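Local coordinates for metagenomic carboxyl esterase MGS0156 (Uncultured organism, PDB 5D8M), which probably hydrolyses carboxylic esters as a serine hydrolase of the alpha/beta-hydrolase fold, being a carboxyl esterase of metagenomic origin, at residues V155-K159 with H299-M304; Y245-A249 with A284-T290. All coordinates share one frame. Numbering follows the deposited sequence.

Contact 1: residues V155-K159 with H299-M304; sequences VTHSK and HLAVAM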
loop_
_atom_site.group_PDB
_atom_site.type_symbol
_atom_site.label_atom_id
_atom_site.label_comp_id
_atom_site.label_asym_id
_atom_site.label_seq_id
_atom_site.Cartn_x
_atom_site.Cartn_y
_atom_site.Cartn_z
ATOM N N VAL A 155 -0.590 8.122 1.777
ATOM C CA VAL A 155 -0.626 7.102 0.744
ATOM C C VAL A 155 0.493 6.137 1.059
ATOM O O VAL A 155 1.666 6.517 1.056
ATOM C CB VAL A 155 -0.453 7.682 -0.664
ATOM C CG1 VAL A 155 -0.534 6.572 -1.695
ATOM C CG2 VAL A 155 -1.547 8.737 -0.928
ATOM N N THR A 156 0.116 4.911 1.404
ATOM C CA THR A 156 1.028 3.990 2.053
ATOM C C THR A 156 1.161 2.739 1.217
ATOM O O THR A 156 0.253 2.414 0.446
ATOM C CB THR A 156 0.514 3.631 3.488
ATOM O OG1 THR A 156 -0.733 2.917 3.408
ATOM C CG2 THR A 156 0.238 4.891 4.298
ATOM N N HIS A 157 2.281 2.031 1.372
ATOM C CA HIS A 157 2.509 0.794 0.638
ATOM C C HIS A 157 2.971 -0.290 1.613
ATOM O O HIS A 157 3.814 -0.034 2.491
ATOM C CB HIS A 157 3.558 1.016 -0.476
ATOM C CG HIS A 157 3.894 -0.219 -1.266
ATOM N ND1 HIS A 157 5.174 -0.724 -1.344
ATOM C CD2 HIS A 157 3.122 -1.031 -2.027
ATOM C CE1 HIS A 157 5.180 -1.789 -2.124
ATOM N NE2 HIS A 157 3.948 -1.994 -2.558
ATOM N N SER A 158 2.393 -1.481 1.464
ATOM C CA SER A 158 2.863 -2.641 2.208
ATOM C C SER A 158 2.831 -2.414 3.731
ATOM O O SER A 158 1.825 -2.026 4.306
ATOM C CB SER A 158 4.275 -2.979 1.738
ATOM O OG SER A 158 4.718 -4.226 2.238
ATOM N N LYS A 159 3.976 -2.627 4.372
ATOM C CA LYS A 159 4.067 -2.420 5.822
ATOM C C LYS A 159 3.823 -0.952 6.234
ATOM O O LYS A 159 3.462 -0.655 7.387
ATOM C CB LYS A 159 5.437 -2.900 6.333
ATOM C CG LYS A 159 5.590 -2.817 7.866
ATOM C CD LYS A 159 6.854 -3.526 8.350
ATOM C CE LYS A 159 7.231 -3.062 9.760
ATOM N NZ LYS A 159 7.659 -1.599 9.742
ATOM N N HIS A 299 3.162 -6.807 -6.298
ATOM C CA HIS A 299 3.410 -6.007 -5.104
ATOM C C HIS A 299 4.297 -4.791 -5.347
ATOM O O HIS A 299 4.041 -3.716 -4.812
ATOM C CB HIS A 299 4.040 -6.898 -4.029
ATOM C CG HIS A 299 4.081 -6.267 -2.677
ATOM N ND1 HIS A 299 2.944 -6.029 -1.933
ATOM C CD2 HIS A 299 5.123 -5.816 -1.933
ATOM C CE1 HIS A 299 3.286 -5.477 -0.783
ATOM N NE2 HIS A 299 4.599 -5.331 -0.762
ATOM N N LEU A 300 5.338 -4.953 -6.158
ATOM C CA LEU A 300 6.288 -3.859 -6.378
ATOM C C LEU A 300 5.861 -2.923 -7.501
ATOM O O LEU A 300 6.008 -1.696 -7.416
ATOM C CB LEU A 300 7.673 -4.445 -6.661
ATOM C CG LEU A 300 8.257 -5.153 -5.447
ATOM C CD1 LEU A 300 9.629 -5.741 -5.816
ATOM C CD2 LEU A 300 8.377 -4.207 -4.252
ATOM N N ALA A 301 5.271 -3.479 -8.539
ATOM C CA ALA A 301 4.880 -2.657 -9.691
ATOM C C ALA A 301 3.848 -1.591 -9.326
ATOM O O ALA A 301 3.837 -0.501 -9.887
ATOM C CB ALA A 301 4.341 -3.545 -10.811
ATOM N N VAL A 302 2.969 -1.893 -8.383
ATOM C CA VAL A 302 1.889 -0.954 -8.088
ATOM C C VAL A 302 2.412 0.346 -7.445
ATOM O O VAL A 302 1.723 1.367 -7.470
ATOM C CB VAL A 302 0.810 -1.654 -7.194
ATOM C CG1 VAL A 302 1.337 -1.880 -5.748
ATOM C CG2 VAL A 302 -0.505 -0.869 -7.210
ATOM N N ALA A 303 3.649 0.366 -6.938
ATOM C CA ALA A 303 4.064 1.519 -6.138
ATOM C C ALA A 303 5.550 1.870 -6.127
ATOM O O ALA A 303 5.895 3.002 -5.817
ATOM C CB ALA A 303 3.597 1.317 -4.685
HETATM N N MSE A 304 6.424 0.902 -6.413
HETATM C CA MSE A 304 7.871 1.090 -6.296
HETATM C C MSE A 304 8.536 0.943 -7.653
HETATM O O MSE A 304 8.691 -0.186 -8.137
HETATM C CB MSE A 304 8.487 0.063 -5.316
HETATM C CG MSE A 304 8.112 0.285 -3.861
HETATM SE SE MSE A 304 9.257 1.617 -3.034
HETATM C CE MSE A 304 10.910 0.601 -2.833
#
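What is probably the nucleophile elbow of an alpha/beta hydrolase meets the loop that carries His299, the likely catalytic histidine. Strand 151-157 leads through His157 to Ser158, and helix 159-170 follows. At the turn Ser158 takes the strained backbone angles phi 57° and psi -126°, which are typical of the nucleophile in this fold.

The polar contacts suggest a catalytic triad. In the conformer given here, Ser158 OG lies 3.2 Å from His299 NE2, at the edge of the imidazole ring, while ND1 across the ring is hydrogen-bonded to Asp276. Such a Ser-His-Asp series is consistent with a serine esterase: histidine suits the middle place because its two ring nitrogens can face the acid and the hydroxyl at once. A hydrogen bond also joins the segments directly: His157 NE2 donates to the carbonyl His299 O at 2.8 Å with an N-H...O angle of 146°, so the residue before the serine is bonded to the main chain of the histidine facing it. Within the loop, Ala303 N and Met304 N both hydrogen-bond to Leu300 O.

Among the rings, His157 and His299 lie obliquely, their centroids 4.7 Å apart and planes at 33°, and His157 CE1 sits over a face of the His299 ring.

Apolar groups also border His157. Val302 and the selenomethionine at position 304 approach its ring obliquely. Ala303, small enough to come close to the ring, makes a CH-pi contact: its CB stands 3.8 Å from the His157 ring centroid and 21° off the normal.

Contact 2: residues Y245-A249 with A284-T290; sequences YYSLA and AIIPGGT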
loop_
_atom_site.group_PDB
_atom_site.type_symbol
_atom_site.label_atom_id
_atom_site.label_comp_id
_atom_site.label_asym_id
_atom_site.label_seq_id
_atom_site.Cartn_x
_atom_site.Cartn_y
_atom_site.Cartn_z
ATOM N N TYR A 245 -10.632 5.961 5.471
ATOM C CA TYR A 245 -9.705 4.934 5.007
ATOM C C TYR A 245 -10.099 4.434 3.624
ATOM O O TYR A 245 -11.292 4.293 3.312
ATOM C CB TYR A 245 -9.653 3.773 6.014
ATOM C CG TYR A 245 -9.342 4.261 7.409
ATOM C CD1 TYR A 245 -8.032 4.479 7.813
ATOM C CD2 TYR A 245 -10.358 4.542 8.313
ATOM C CE1 TYR A 245 -7.746 4.953 9.081
ATOM C CE2 TYR A 245 -10.082 5.012 9.581
ATOM C CZ TYR A 245 -8.776 5.218 9.963
ATOM O OH TYR A 245 -8.507 5.688 11.248
ATOM N N TYR A 246 -9.088 4.177 2.803
ATOM C CA TYR A 246 -9.291 3.721 1.440
ATOM C C TYR A 246 -8.273 2.650 1.126
ATOM O O TYR A 246 -7.126 2.741 1.574
ATOM C CB TYR A 246 -9.143 4.877 0.434
ATOM C CG TYR A 246 -9.952 6.120 0.776
ATOM C CD1 TYR A 246 -9.452 7.073 1.656
ATOM C CD2 TYR A 246 -11.192 6.351 0.187
ATOM C CE1 TYR A 246 -10.185 8.233 1.966
ATOM C CE2 TYR A 246 -11.925 7.497 0.480
ATOM C CZ TYR A 246 -11.416 8.427 1.374
ATOM O OH TYR A 246 -12.114 9.557 1.653
ATOM N N SER A 247 -8.660 1.648 0.338
ATOM C CA SER A 247 -7.725 0.559 0.061
ATOM C C SER A 247 -7.752 0.146 -1.408
ATOM O O SER A 247 -8.833 0.065 -2.031
ATOM C CB SER A 247 -8.047 -0.666 0.937
ATOM O OG SER A 247 -8.007 -0.345 2.330
ATOM N N LEU A 248 -6.555 -0.132 -1.918
ATOM C CA LEU A 248 -6.314 -0.773 -3.204
ATOM C C LEU A 248 -5.583 -2.072 -2.924
ATOM O O LEU A 248 -4.601 -2.071 -2.188
ATOM C CB LEU A 248 -5.480 0.119 -4.118
ATOM C CG LEU A 248 -6.202 1.354 -4.650
ATOM C CD1 LEU A 248 -5.163 2.427 -4.994
ATOM C CD2 LEU A 248 -7.001 1.003 -5.895
ATOM N N ALA A 249 -6.084 -3.178 -3.471
ATOM C CA ALA A 249 -5.422 -4.461 -3.303
ATOM C C ALA A 249 -4.942 -5.012 -4.653
ATOM O O ALA A 249 -5.748 -5.373 -5.503
ATOM C CB ALA A 249 -6.361 -5.450 -2.613
ATOM N N ALA A 284 -5.649 -7.140 2.536
ATOM C CA ALA A 284 -5.084 -5.856 2.144
ATOM C C ALA A 284 -6.132 -4.760 2.109
ATOM O O ALA A 284 -5.965 -3.730 1.421
ATOM C CB ALA A 284 -4.395 -5.973 0.761
ATOM N N ILE A 285 -7.221 -4.982 2.841
ATOM C CA ILE A 285 -8.300 -4.025 2.845
ATOM C C ILE A 285 -8.603 -3.577 4.266
ATOM O O ILE A 285 -8.896 -4.401 5.145
ATOM C CB ILE A 285 -9.550 -4.622 2.172
ATOM C CG1 ILE A 285 -9.207 -4.952 0.702
ATOM C CG2 ILE A 285 -10.729 -3.624 2.250
ATOM C CD1 ILE A 285 -10.222 -5.844 0.005
ATOM N N ILE A 286 -8.521 -2.270 4.491
ATOM C CA ILE A 286 -8.829 -1.697 5.798
ATOM C C ILE A 286 -10.336 -1.795 6.090
ATOM O O ILE A 286 -11.151 -1.218 5.368
ATOM C CB ILE A 286 -8.377 -0.218 5.879
ATOM C CG1 ILE A 286 -6.862 -0.099 5.580
ATOM C CG2 ILE A 286 -8.812 0.404 7.227
ATOM C CD1 ILE A 286 -6.334 1.396 5.442
ATOM N N PRO A 287 -10.710 -2.526 7.157
ATOM C CA PRO A 287 -12.141 -2.688 7.439
ATOM C C PRO A 287 -12.786 -1.346 7.812
ATOM O O PRO A 287 -12.118 -0.495 8.406
ATOM C CB PRO A 287 -12.171 -3.692 8.607
ATOM C CG PRO A 287 -10.823 -3.593 9.246
ATOM C CD PRO A 287 -9.859 -3.265 8.109
ATOM N N GLY A 288 -14.042 -1.154 7.422
ATOM C CA GLY A 288 -14.759 0.091 7.675
ATOM C C GLY A 288 -14.389 1.204 6.698
ATOM O O GLY A 288 -14.915 2.309 6.788
ATOM N N GLY A 289 -13.470 0.919 5.775
ATOM C CA GLY A 289 -13.064 1.895 4.785
ATOM C C GLY A 289 -13.791 1.825 3.450
ATOM O O GLY A 289 -14.896 1.284 3.346
ATOM N N THR A 290 -13.173 2.413 2.437
ATOM C CA THR A 290 -13.657 2.365 1.066
ATOM C C THR A 290 -12.742 1.479 0.239
ATOM O O THR A 290 -11.546 1.636 0.295
ATOM C CB THR A 290 -13.716 3.776 0.441
ATOM O OG1 THR A 290 -14.778 4.492 1.050
ATOM C CG2 THR A 290 -13.952 3.725 -1.087
HETATM O O HOH W 1 -13.547 5.417 6.243
HETATM O O HOH W 2 -13.668 5.785 3.499
HETATM O O HOH W 3 -10.464 0.551 3.142
HETATM O O HOH W 4 -4.165 -2.058 0.576
#
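Tyr245 O has two donors: Thr290 N at 2.8 Å and water 2, also at 2.8 Å from the oxygen. The same water lies 3.0 Å from Thr290 OG1. Tyr245 N donates to water 1 at 3.1 Å, which gives a weak bond to Gly288 O at 3.4 Å. Thr290 O accepts from Ser247 N at 2.9 Å and from water 3 at 3.2 Å, with Tyr246 CA adding a CA-H...O contact to Thr290 O at 3.3 Å.

Thr290 thus gives its N-H to Tyr245 and takes one from Ser247, and the two bonds bracket Tyr246, its parallel bridge partner. Strands 244-248 and 290-293 are adjacent in the central sheet of the alpha/beta hydrolase fold. Toward strand 178-184, the backbone of Tyr246 bonds to Val181 and Ser183, that of Leu248 to Ser183 and Ala185. Tyr246 and Thr290 share the sheet face covered by helix 324-338, where Tyr246 OH bonds to Asp338.

Ahead of the bridge the loop bends in a type II turn, closed by Gly289 N to Ile286 O at 3.2 Å. Gly288 has the positive phi that glycine accommodates easily, and Gly289 leaves room for Tyr245 O, with which a side-chain CB would clash.

Serine suits position 247 because its short hydroxyl reaches back to the loop: Ser247 OG accepts from Ile286 N at 2.9 Å, nearly straight at 170°. Water 3 lies 2.7 Å from Ser247 OG and donates to Ile286 O at 2.9 Å. Water 4 donates to Leu248 O at 2.8 Å and to Ala284 O at 2.6 Å.

Both contacts reach the same parallel sheet, their centres about 14 Å apart and their nearest atoms about 6 Å. Strand 178-184 lies between strand 151-157 of contact 1 and strand 244-248 of contact 2. Along the chain the order is 155-159, 245-249, 284-290, 299-304, so contact 2 falls wholly between the two halves of contact 1. Asp276, the partner of His299, follows strand 244-248, and His299 follows strand 290-293. Contact 2 pairs those two strands within the sheet; contact 1 brings the histidine loop back to the serine turn, placing residues distant in sequence together in the probable active site.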